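Local structure of Fe-superoxide dismutase homolog (Plasmodium berghei, 2A03) at residues H82-D87 and W131-L136. The protein probably destroys toxic superoxide radicals, converting them to hydrogen peroxide and molecular oxygen at a single metal ion, as in other iron/manganese superoxide dismutases. Sequence-based numbering, arbitrary orientation.
Sequences HSFYWD and WGWLAL. With MN (manganese (II) ion), chain C.
One face of the His82 imidazole carries the indole edge of Trp131, in a T-shaped (edge-to-face) pair. CH2 of Trp131 stands over the ring centre, 3.7 Å above the plane, and the two planes meet at 83°. CZ2 of Trp131 lies 3.6 Å from CE1 of His82. Further along the same indole edge, CZ3 of Trp131 touches CB of Tyr85 at 3.8 Å. The contact belongs to the iron/manganese superoxide dismutase fold. It joins helix 70-87 of the alpha-hairpin domain to strand 130-136, the middle strand of the antiparallel sheet of the C-terminal domain. No hydrogen bond crosses between the two segments, and the backbones stay well apart: the axes of 82-87 and 131-136 come no closer than 11.3 Å. Long aromatic side chains span the distance. With chi1 at -157°, the Phe84 ring swings away from its own backbone N, and its CD2 reaches the edge of the Trp133 indole at CZ3, 3.9 Å away. All five touching residues are buried. Tyr85 OH is hydrogen-bonded to Tyr183 OH, and Trp133 NE1 to Thr147 OG1. The manganese site is completed by His35, Asp166, His170 and a water. Trp131 therefore packs on a metal ligand as a second-shell residue. His82 ND1 is hydrogen-bonded to Gln78 O, while NE2 of His82 binds manganese at 2.1 Å.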
loop_
_atom_site.group_PDB
_atom_site.type_symbol
_atom_site.label_atom_id
_atom_site.label_comp_id
_atom_site.label_asym_id
_atom_site.label_seq_id
_atom_site.Cartn_x
_atom_site.Cartn_y
_atom_site.Cartn_z
ATOM N N HIS A 82 2.443 -8.071 -12.233
ATOM C CA HIS A 82 1.899 -7.057 -13.138
ATOM C C HIS A 82 1.677 -7.578 -14.535
ATOM O O HIS A 82 0.647 -7.304 -15.127
ATOM C CB HIS A 82 2.767 -5.814 -13.172
ATOM C CG HIS A 82 2.593 -4.971 -11.960
ATOM N ND1 HIS A 82 3.282 -5.212 -10.791
ATOM C CD2 HIS A 82 1.758 -3.935 -11.709
ATOM C CE1 HIS A 82 2.888 -4.346 -9.874
ATOM N NE2 HIS A 82 1.956 -3.567 -10.403
ATOM N N SER A 83 2.619 -8.356 -15.044
ATOM C CA SER A 83 2.408 -9.024 -16.325
ATOM C C SER A 83 1.158 -9.907 -16.296
ATOM O O SER A 83 0.426 -9.969 -17.277
ATOM C CB SER A 83 3.651 -9.834 -16.733
ATOM O OG SER A 83 4.728 -8.944 -16.982
ATOM N N PHE A 84 0.922 -10.578 -15.168
ATOM C CA PHE A 84 -0.246 -11.440 -15.030
ATOM C C PHE A 84 -1.532 -10.622 -14.967
ATOM O O PHE A 84 -2.572 -11.025 -15.492
ATOM C CB PHE A 84 -0.113 -12.330 -13.800
ATOM C CG PHE A 84 -0.945 -13.578 -13.872
ATOM C CD1 PHE A 84 -0.531 -14.660 -14.645
ATOM C CD2 PHE A 84 -2.135 -13.677 -13.177
ATOM C CE1 PHE A 84 -1.289 -15.826 -14.719
ATOM C CE2 PHE A 84 -2.901 -14.824 -13.248
ATOM C CZ PHE A 84 -2.472 -15.911 -14.019
ATOM N N TYR A 85 -1.433 -9.455 -14.338
ATOM C CA TYR A 85 -2.538 -8.506 -14.239
ATOM C C TYR A 85 -2.921 -7.918 -15.617
ATOM O O TYR A 85 -4.108 -7.838 -15.974
ATOM C CB TYR A 85 -2.147 -7.442 -13.181
ATOM C CG TYR A 85 -3.019 -6.216 -13.031
ATOM C CD1 TYR A 85 -4.300 -6.301 -12.483
ATOM C CD2 TYR A 85 -2.540 -4.956 -13.384
ATOM C CE1 TYR A 85 -5.098 -5.175 -12.337
ATOM C CE2 TYR A 85 -3.324 -3.813 -13.211
ATOM C CZ TYR A 85 -4.596 -3.931 -12.682
ATOM O OH TYR A 85 -5.390 -2.808 -12.525
ATOM N N TRP A 86 -1.939 -7.535 -16.427
ATOM C CA TRP A 86 -2.281 -7.020 -17.745
ATOM C C TRP A 86 -2.956 -8.112 -18.580
ATOM O O TRP A 86 -3.922 -7.843 -19.304
ATOM C CB TRP A 86 -1.058 -6.443 -18.487
ATOM C CG TRP A 86 -0.322 -5.423 -17.665
ATOM C CD1 TRP A 86 1.001 -5.445 -17.331
ATOM C CD2 TRP A 86 -0.868 -4.236 -17.070
ATOM N NE1 TRP A 86 1.310 -4.343 -16.579
ATOM C CE2 TRP A 86 0.180 -3.599 -16.383
ATOM C CE3 TRP A 86 -2.142 -3.651 -17.053
ATOM C CZ2 TRP A 86 0.001 -2.429 -15.678
ATOM C CZ3 TRP A 86 -2.318 -2.479 -16.365
ATOM C CH2 TRP A 86 -1.252 -1.877 -15.681
ATOM N N ASP A 87 -2.442 -9.334 -18.480
ATOM C CA ASP A 87 -3.000 -10.459 -19.235
ATOM C C ASP A 87 -4.378 -10.872 -18.732
ATOM O O ASP A 87 -5.137 -11.480 -19.461
ATOM C CB ASP A 87 -2.056 -11.674 -19.213
ATOM C CG ASP A 87 -0.738 -11.417 -19.929
ATOM O OD1 ASP A 87 -0.640 -10.421 -20.653
ATOM O OD2 ASP A 87 0.211 -12.209 -19.756
ATOM N N TRP A 131 -2.948 -8.105 -3.646
ATOM C CA TRP A 131 -3.500 -8.714 -4.824
ATOM C C TRP A 131 -4.616 -9.679 -4.420
ATOM O O TRP A 131 -4.557 -10.328 -3.369
ATOM C CB TRP A 131 -2.406 -9.527 -5.525
ATOM C CG TRP A 131 -1.206 -8.730 -5.931
ATOM C CD1 TRP A 131 -0.123 -8.443 -5.169
ATOM C CD2 TRP A 131 -0.976 -8.131 -7.203
ATOM N NE1 TRP A 131 0.762 -7.673 -5.874
ATOM C CE2 TRP A 131 0.265 -7.468 -7.131
ATOM C CE3 TRP A 131 -1.706 -8.075 -8.400
ATOM C CZ2 TRP A 131 0.805 -6.765 -8.213
ATOM C CZ3 TRP A 131 -1.178 -7.366 -9.465
ATOM C CH2 TRP A 131 0.067 -6.726 -9.367
ATOM N N GLY A 132 -5.636 -9.766 -5.266
ATOM C CA GLY A 132 -6.612 -10.851 -5.202
ATOM C C GLY A 132 -6.370 -11.806 -6.359
ATOM O O GLY A 132 -5.949 -11.391 -7.432
ATOM N N TRP A 133 -6.636 -13.085 -6.126
ATOM C CA TRP A 133 -6.361 -14.130 -7.100
ATOM C C TRP A 133 -7.502 -15.114 -7.199
ATOM O O TRP A 133 -8.050 -15.553 -6.178
ATOM C CB TRP A 133 -5.120 -14.935 -6.703
ATOM C CG TRP A 133 -3.894 -14.107 -6.448
ATOM C CD1 TRP A 133 -3.530 -13.524 -5.265
ATOM C CD2 TRP A 133 -2.853 -13.804 -7.386
ATOM N NE1 TRP A 133 -2.342 -12.859 -5.419
ATOM C CE2 TRP A 133 -1.893 -13.027 -6.703
ATOM C CE3 TRP A 133 -2.637 -14.116 -8.742
ATOM C CZ2 TRP A 133 -0.740 -12.532 -7.330
ATOM C CZ3 TRP A 133 -1.480 -13.630 -9.370
ATOM C CH2 TRP A 133 -0.552 -12.844 -8.665
ATOM N N LEU A 134 -7.859 -15.448 -8.437
ATOM C CA LEU A 134 -8.545 -16.696 -8.727
ATOM C C LEU A 134 -7.457 -17.728 -9.018
ATOM O O LEU A 134 -6.572 -17.490 -9.849
ATOM C CB LEU A 134 -9.465 -16.560 -9.930
ATOM C CG LEU A 134 -10.188 -17.848 -10.354
ATOM C CD1 LEU A 134 -11.000 -18.472 -9.203
ATOM C CD2 LEU A 134 -11.104 -17.549 -11.517
ATOM N N ALA A 135 -7.501 -18.856 -8.314
ATOM C CA ALA A 135 -6.462 -19.863 -8.452
ATOM C C ALA A 135 -7.017 -21.286 -8.405
ATOM O O ALA A 135 -8.063 -21.540 -7.808
ATOM C CB ALA A 135 -5.402 -19.675 -7.349
ATOM N N LEU A 136 -6.303 -22.210 -9.046
ATOM C CA LEU A 136 -6.650 -23.627 -8.966
ATOM C C LEU A 136 -5.829 -24.239 -7.842
ATOM O O LEU A 136 -4.601 -24.095 -7.806
ATOM C CB LEU A 136 -6.348 -24.337 -10.273
ATOM C CG LEU A 136 -6.960 -25.730 -10.427
ATOM C CD1 LEU A 136 -8.480 -25.667 -10.569
ATOM C CD2 LEU A 136 -6.345 -26.419 -11.641
HETATM MN MN MN C . 0.510 -2.416 -9.457
HETATM O O HOH W 1 1.135 -3.559 -7.548
#